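Local coordinates for RNA-induced transcriptional silencing complex protein tas3 (Schizosaccharomyces pombe, PDB 3D1B) that helps form the core of the RNA-induced transcriptional silencing complex, which links RNA interference to heterochromatin formation and accurate chromosome segregation, at residues 80-91 and 112-123. Sequence-based numbering, arbitrary orientation.
Sequences FLSNLEKQTPFA and ASQILKEASILE
Glu-123 holds the backbone amides of Phe-90 and Ala-91 at the start of helix 89-105. Its CB lies obliquely to the ring of Phe-90. CG is anti to the backbone N (chi1 178°) and passes 3.7 Å from Thr-88 OG1. From there the extended chain carries CD to the N-terminal end of helix 89-105. OE2 accepts from Phe-90 N at 2.8 Å, and OE1 accepts from Ala-91 N at 2.9 Å. Both amides come in on the syn side, tilted out of the carboxylate plane. Thr-88 OG1 also donates to Glu-123 OE1, but the very short 2.4 Å makes the exact length doubtful. The helix dipole would probably favour the negative charge here. A glutamine here has a single side-chain oxygen, and one of the two backbone amides would probably lose its acceptor and face an NH2 group. This contact belongs to the all-helical C-terminal motif of Tas3. Helix 109-122 packs here against helix 74-84, the type I turn from Leu-84 to Gln-87 and the first residues of helix 89-105. Leu-116 fills the middle. Its CD1 lies 4.0 Å from Ala-91 CB and also meets Leu-84 CD1, while CD2 reaches Asn-83 OD1 and the bent Gln-87 chain. Gln-87 NE2 is tied back to Asn-83 O at 3.0 Å. A water joins Gln-87 OE1 to Ser-120 OG. At the far end, Ser-113 OG sits at the edge of the Phe-80 ring, 3.6 Å from CD1.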
ATOM      1  N   PHE A  80      19.256   7.252  -8.098  1.00 18.00           N
ATOM      2  CA  PHE A  80      18.183   6.337  -8.498  1.00 16.66           C
ATOM      3  C   PHE A  80      16.834   6.973  -8.182  1.00 15.83           C
ATOM      4  O   PHE A  80      15.909   6.922  -8.992  1.00 17.02           O
ATOM      5  CB  PHE A  80      18.293   5.005  -7.745  1.00 14.91           C
ATOM      6  CG  PHE A  80      17.172   4.038  -8.045  1.00 16.76           C
ATOM      7  CD1 PHE A  80      17.257   3.159  -9.127  1.00 18.66           C
ATOM      8  CD2 PHE A  80      16.023   4.018  -7.256  1.00 16.64           C
ATOM      9  CE1 PHE A  80      16.212   2.276  -9.419  1.00 17.90           C
ATOM     10  CE2 PHE A  80      14.967   3.133  -7.543  1.00 17.00           C
ATOM     11  CZ  PHE A  80      15.067   2.266  -8.626  1.00 16.02           C
ATOM     12  N   LEU A  81      16.727   7.576  -6.999  1.00 15.42           N
ATOM     13  CA  LEU A  81      15.476   8.207  -6.588  1.00 15.65           C
ATOM     14  C   LEU A  81      15.179   9.464  -7.400  1.00 17.80           C
ATOM     15  O   LEU A  81      14.021   9.745  -7.708  1.00 16.79           O
ATOM     16  CB  LEU A  81      15.509   8.536  -5.090  1.00 15.33           C
ATOM     17  CG  LEU A  81      15.482   7.314  -4.156  1.00 14.65           C
ATOM     18  CD1 LEU A  81      15.678   7.760  -2.712  1.00 16.69           C
ATOM     19  CD2 LEU A  81      14.154   6.568  -4.314  1.00 15.51           C
ATOM     20  N   SER A  82      16.213  10.225  -7.745  1.00 17.76           N
ATOM     21  CA  SER A  82      15.995  11.432  -8.538  1.00 19.97           C
ATOM     22  C   SER A  82      15.457  11.031  -9.901  1.00 20.80           C
ATOM     23  O   SER A  82      14.598  11.705 -10.466  1.00 23.21           O
ATOM     24  CB  SER A  82      17.293  12.231  -8.710  1.00 23.06           C
ATOM     25  OG  SER A  82      17.473  13.146  -7.639  1.00 27.30           O
ATOM     26  N   ASN A  83      15.956   9.915 -10.421  1.00 19.85           N
ATOM     27  CA  ASN A  83      15.520   9.428 -11.718  1.00 20.90           C
ATOM     28  C   ASN A  83      14.111   8.859 -11.627  1.00 19.39           C
ATOM     29  O   ASN A  83      13.315   9.005 -12.554  1.00 18.78           O
ATOM     30  CB  ASN A  83      16.487   8.353 -12.230  1.00 22.12           C
ATOM     31  CG  ASN A  83      16.066   7.786 -13.568  1.00 26.85           C
ATOM     32  OD1 ASN A  83      15.565   6.663 -13.650  1.00 26.68           O
ATOM     33  ND2 ASN A  83      16.253   8.568 -14.625  1.00 23.71           N
ATOM     34  N   LEU A  84      13.803   8.225 -10.496  1.00 18.53           N
ATOM     35  CA  LEU A  84      12.490   7.624 -10.285  1.00 17.55           C
ATOM     36  C   LEU A  84      11.374   8.664 -10.321  1.00 19.13           C
ATOM     37  O   LEU A  84      10.281   8.397 -10.827  1.00 19.95           O
ATOM     38  CB  LEU A  84      12.470   6.883  -8.942  1.00 16.22           C
ATOM     39  CG  LEU A  84      11.173   6.148  -8.585  1.00 17.21           C
ATOM     40  CD1 LEU A  84      10.791   5.175  -9.710  1.00 16.94           C
ATOM     41  CD2 LEU A  84      11.359   5.395  -7.270  1.00 16.24           C
ATOM     42  N   GLU A  85      11.650   9.848  -9.783  1.00 18.83           N
ATOM     43  CA  GLU A  85      10.664  10.929  -9.748  1.00 19.82           C
ATOM     44  C   GLU A  85      10.173  11.340 -11.136  1.00 21.12           C
ATOM     45  O   GLU A  85       9.065  11.854 -11.276  1.00 21.03           O
ATOM     46  CB  GLU A  85      11.261  12.162  -9.062  1.00 22.01           C
ATOM     47  CG  GLU A  85      11.499  11.994  -7.570  1.00 24.06           C
ATOM     48  CD  GLU A  85      10.260  12.288  -6.746  1.00 25.96           C
ATOM     49  OE1 GLU A  85       9.160  12.389  -7.340  1.00 25.70           O
ATOM     50  OE2 GLU A  85      10.389  12.410  -5.506  1.00 23.63           O
ATOM     51  N   LYS A  86      10.998  11.110 -12.154  1.00 20.97           N
ATOM     52  CA  LYS A  86      10.662  11.504 -13.522  1.00 23.85           C
ATOM     53  C   LYS A  86       9.947  10.455 -14.352  1.00 23.30           C
ATOM     54  O   LYS A  86       9.538  10.730 -15.483  1.00 22.15           O
ATOM     55  CB  LYS A  86      11.936  11.900 -14.260  1.00 24.97           C
ATOM     56  CG  LYS A  86      12.699  12.991 -13.553  1.00 31.03           C
ATOM     57  CD  LYS A  86      13.908  13.449 -14.340  1.00 34.53           C
ATOM     58  CE  LYS A  86      15.007  12.409 -14.377  1.00 35.25           C
ATOM     59  NZ  LYS A  86      16.282  13.072 -14.763  1.00 37.43           N
ATOM     60  N   GLN A  87       9.789   9.263 -13.798  1.00 22.69           N
ATOM     61  CA  GLN A  87       9.160   8.177 -14.535  1.00 22.78           C
ATOM     62  C   GLN A  87       7.657   8.295 -14.734  1.00 21.75           C
ATOM     63  O   GLN A  87       6.959   8.982 -14.010  1.00 21.33           O
ATOM     64  CB  GLN A  87       9.450   6.850 -13.833  1.00 23.10           C
ATOM     65  CG  GLN A  87      10.934   6.587 -13.642  1.00 23.76           C
ATOM     66  CD  GLN A  87      11.694   6.596 -14.950  1.00 27.69           C
ATOM     67  OE1 GLN A  87      11.388   5.828 -15.860  1.00 29.39           O
ATOM     68  NE2 GLN A  87      12.695   7.469 -15.053  1.00 26.41           N
ATOM     69  N   THR A  88       7.180   7.612 -15.761  1.00 23.02           N
ATOM     70  CA  THR A  88       5.770   7.550 -16.053  1.00 23.03           C
ATOM     71  C   THR A  88       5.108   6.738 -14.955  1.00 22.81           C
ATOM     72  O   THR A  88       5.790   6.055 -14.217  1.00 22.38           O
ATOM     73  CB  THR A  88       5.557   6.968 -17.456  1.00 24.85           C
ATOM     74  OG1 THR A  88       6.372   5.810 -17.622  1.00 25.46           O
ATOM     75  CG2 THR A  88       5.935   7.977 -18.506  1.00 25.93           C
ATOM     76  N   PRO A  89       3.775   6.834 -14.815  1.00 22.30           N
ATOM     77  CA  PRO A  89       2.979   6.140 -13.792  1.00 22.64           C
ATOM     78  C   PRO A  89       3.298   4.699 -13.402  1.00 20.71           C
ATOM     79  O   PRO A  89       3.628   4.418 -12.243  1.00 19.30           O
ATOM     80  CB  PRO A  89       1.553   6.292 -14.311  1.00 23.99           C
ATOM     81  CG  PRO A  89       1.602   7.627 -14.980  1.00 25.30           C
ATOM     82  CD  PRO A  89       2.883   7.537 -15.760  1.00 23.98           C
ATOM     83  N   PHE A  90       3.159   3.781 -14.351  1.00 18.93           N
ATOM     84  CA  PHE A  90       3.429   2.371 -14.089  1.00 18.58           C
ATOM     85  C   PHE A  90       4.885   2.161 -13.704  1.00 17.48           C
ATOM     86  O   PHE A  90       5.185   1.463 -12.732  1.00 18.96           O
ATOM     87  CB  PHE A  90       3.107   1.540 -15.335  1.00 18.43           C
ATOM     88  CG  PHE A  90       3.527   0.098 -15.232  1.00 16.82           C
ATOM     89  CD1 PHE A  90       2.785  -0.809 -14.472  1.00 18.44           C
ATOM     90  CD2 PHE A  90       4.657  -0.353 -15.904  1.00 17.17           C
ATOM     91  CE1 PHE A  90       3.164  -2.147 -14.389  1.00 20.29           C
ATOM     92  CE2 PHE A  90       5.048  -1.686 -15.828  1.00 18.40           C
ATOM     93  CZ  PHE A  90       4.297  -2.590 -15.067  1.00 18.03           C
ATOM     94  N   ALA A  91       5.789   2.761 -14.469  1.00 17.97           N
ATOM     95  CA  ALA A  91       7.215   2.623 -14.203  1.00 16.87           C
ATOM     96  C   ALA A  91       7.566   3.157 -12.822  1.00 16.92           C
ATOM     97  O   ALA A  91       8.336   2.537 -12.089  1.00 16.81           O
ATOM     98  CB  ALA A  91       8.023   3.352 -15.271  1.00 18.95           C
ATOM     99  N   ALA A 112      17.761  -3.273 -10.043  1.00 16.79           N
ATOM    100  CA  ALA A 112      16.544  -2.485  -9.891  1.00 15.64           C
ATOM    101  C   ALA A 112      16.409  -1.530 -11.075  1.00 17.01           C
ATOM    102  O   ALA A 112      15.322  -1.336 -11.601  1.00 15.85           O
ATOM    103  CB  ALA A 112      16.582  -1.698  -8.585  1.00 15.76           C
ATOM    104  N   SER A 113      17.523  -0.933 -11.492  1.00 16.28           N
ATOM    105  CA  SER A 113      17.497  -0.010 -12.616  1.00 16.34           C
ATOM    106  C   SER A 113      17.088  -0.726 -13.903  1.00 16.70           C
ATOM    107  O   SER A 113      16.384  -0.159 -14.738  1.00 16.41           O
ATOM    108  CB  SER A 113      18.862   0.660 -12.789  1.00 15.77           C
ATOM    109  OG  SER A 113      19.102   1.573 -11.724  1.00 19.09           O
ATOM    110  N   GLN A 114      17.517  -1.975 -14.061  1.00 16.62           N
ATOM    111  CA  GLN A 114      17.147  -2.740 -15.247  1.00 17.40           C
ATOM    112  C   GLN A 114      15.638  -2.986 -15.257  1.00 17.66           C
ATOM    113  O   GLN A 114      14.980  -2.829 -16.286  1.00 19.20           O
ATOM    114  CB  GLN A 114      17.886  -4.079 -15.280  1.00 20.75           C
ATOM    115  CG  GLN A 114      19.387  -3.955 -15.451  1.00 27.65           C
ATOM    116  CD  GLN A 114      20.084  -5.300 -15.372  1.00 31.12           C
ATOM    117  OE1 GLN A 114      19.835  -6.188 -16.190  1.00 36.66           O
ATOM    118  NE2 GLN A 114      20.957  -5.459 -14.385  1.00 35.17           N
ATOM    119  N   ILE A 115      15.088  -3.373 -14.110  1.00 16.52           N
ATOM    120  CA  ILE A 115      13.654  -3.629 -14.010  1.00 15.80           C
ATOM    121  C   ILE A 115      12.878  -2.351 -14.336  1.00 16.07           C
ATOM    122  O   ILE A 115      11.894  -2.375 -15.081  1.00 16.01           O
ATOM    123  CB  ILE A 115      13.274  -4.101 -12.588  1.00 13.41           C
ATOM    124  CG1 ILE A 115      13.998  -5.410 -12.257  1.00 14.66           C
ATOM    125  CG2 ILE A 115      11.768  -4.305 -12.492  1.00 16.54           C
ATOM    126  CD1 ILE A 115      13.773  -5.894 -10.841  1.00 14.25           C
ATOM    127  N   LEU A 116      13.328  -1.229 -13.784  1.00 15.13           N
ATOM    128  CA  LEU A 116      12.661   0.043 -14.021  1.00 16.77           C
ATOM    129  C   LEU A 116      12.707   0.414 -15.500  1.00 17.34           C
ATOM    130  O   LEU A 116      11.718   0.888 -16.061  1.00 19.30           O
ATOM    131  CB  LEU A 116      13.320   1.155 -13.191  1.00 15.70           C
ATOM    132  CG  LEU A 116      12.765   2.560 -13.464  1.00 15.70           C
ATOM    133  CD1 LEU A 116      11.314   2.649 -13.020  1.00 17.85           C
ATOM    134  CD2 LEU A 116      13.610   3.594 -12.729  1.00 19.72           C
ATOM    135  N   LYS A 117      13.857   0.194 -16.127  1.00 19.07           N
ATOM    136  CA  LYS A 117      14.019   0.515 -17.538  1.00 20.94           C
ATOM    137  C   LYS A 117      13.066  -0.324 -18.383  1.00 20.25           C
ATOM    138  O   LYS A 117      12.496   0.159 -19.362  1.00 21.79           O
ATOM    139  CB  LYS A 117      15.462   0.262 -17.979  1.00 21.98           C
ATOM    140  CG  LYS A 117      15.740   0.673 -19.416  1.00 28.55           C
ATOM    141  CD  LYS A 117      15.632   2.182 -19.596  1.00 32.37           C
ATOM    142  CE  LYS A 117      15.168   2.536 -21.002  1.00 36.12           C
ATOM    143  NZ  LYS A 117      15.977   1.851 -22.049  1.00 39.33           N
ATOM    144  N   GLU A 118      12.887  -1.581 -17.994  1.00 18.43           N
ATOM    145  CA  GLU A 118      11.999  -2.476 -18.721  1.00 19.49           C
ATOM    146  C   GLU A 118      10.557  -2.003 -18.556  1.00 19.13           C
ATOM    147  O   GLU A 118       9.781  -1.987 -19.514  1.00 18.83           O
ATOM    148  CB  GLU A 118      12.155  -3.898 -18.185  1.00 23.01           C
ATOM    149  CG  GLU A 118      11.767  -4.982 -19.155  1.00 28.51           C
ATOM    150  CD  GLU A 118      12.073  -6.361 -18.608  1.00 28.80           C
ATOM    151  OE1 GLU A 118      11.387  -6.784 -17.662  1.00 26.59           O
ATOM    152  OE2 GLU A 118      13.008  -7.016 -19.116  1.00 32.40           O
ATOM    153  N   ALA A 119      10.201  -1.607 -17.338  1.00 16.46           N
ATOM    154  CA  ALA A 119       8.849  -1.134 -17.063  1.00 18.79           C
ATOM    155  C   ALA A 119       8.544   0.121 -17.872  1.00 18.84           C
ATOM    156  O   ALA A 119       7.439   0.283 -18.397  1.00 19.78           O
ATOM    157  CB  ALA A 119       8.683  -0.844 -15.572  1.00 17.80           C
ATOM    158  N   SER A 120       9.526   1.012 -17.969  1.00 18.50           N
ATOM    159  CA  SER A 120       9.343   2.252 -18.713  1.00 19.27           C
ATOM    160  C   SER A 120       9.111   1.955 -20.190  1.00 19.91           C
ATOM    161  O   SER A 120       8.287   2.600 -20.842  1.00 21.01           O
ATOM    162  CB  SER A 120      10.572   3.150 -18.552  1.00 20.51           C
ATOM    163  OG  SER A 120      10.372   4.397 -19.198  1.00 27.00           O
ATOM    164  N   ILE A 121       9.847   0.977 -20.714  1.00 19.19           N
ATOM    165  CA  ILE A 121       9.717   0.588 -22.117  1.00 20.44           C
ATOM    166  C   ILE A 121       8.340  -0.026 -22.391  1.00 20.84           C
ATOM    167  O   ILE A 121       7.710   0.268 -23.409  1.00 22.92           O
ATOM    168  CB  ILE A 121      10.825  -0.418 -22.511  1.00 21.61           C
ATOM    169  CG1 ILE A 121      12.181   0.295 -22.521  1.00 23.92           C
ATOM    170  CG2 ILE A 121      10.530  -1.027 -23.880  1.00 23.16           C
ATOM    171  CD1 ILE A 121      13.370  -0.624 -22.749  1.00 27.22           C
ATOM    172  N   LEU A 122       7.867  -0.873 -21.483  1.00 19.14           N
ATOM    173  CA  LEU A 122       6.559  -1.500 -21.662  1.00 18.60           C
ATOM    174  C   LEU A 122       5.442  -0.465 -21.680  1.00 20.40           C
ATOM    175  O   LEU A 122       4.486  -0.570 -22.454  1.00 20.20           O
ATOM    176  CB  LEU A 122       6.292  -2.511 -20.541  1.00 18.64           C
ATOM    177  CG  LEU A 122       7.150  -3.776 -20.541  1.00 20.00           C
ATOM    178  CD1 LEU A 122       6.880  -4.573 -19.274  1.00 21.00           C
ATOM    179  CD2 LEU A 122       6.838  -4.615 -21.780  1.00 19.04           C
ATOM    180  N   GLU A 123       5.578   0.540 -20.824  1.00 20.40           N
ATOM    181  CA  GLU A 123       4.593   1.607 -20.696  1.00 22.38           C
ATOM    182  C   GLU A 123       4.645   2.601 -21.854  1.00 24.01           C
ATOM    183  O   GLU A 123       3.577   3.145 -22.210  1.00 25.28           O
ATOM    184  CB  GLU A 123       4.810   2.323 -19.361  1.00 21.09           C
ATOM    185  CG  GLU A 123       3.882   3.488 -19.092  1.00 23.02           C
ATOM    186  CD  GLU A 123       3.935   3.923 -17.646  1.00 23.16           C
ATOM    187  OE1 GLU A 123       5.038   3.877 -17.064  1.00 24.38           O
ATOM    188  OE2 GLU A 123       2.882   4.306 -17.090  1.00 24.90           O
TER
HETATM  189  O   HOH W   1       9.638   6.563 -17.802  1.00 27.80           O
HETATM  190  O   HOH W   2       7.209   5.322 -20.321  1.00 36.95           O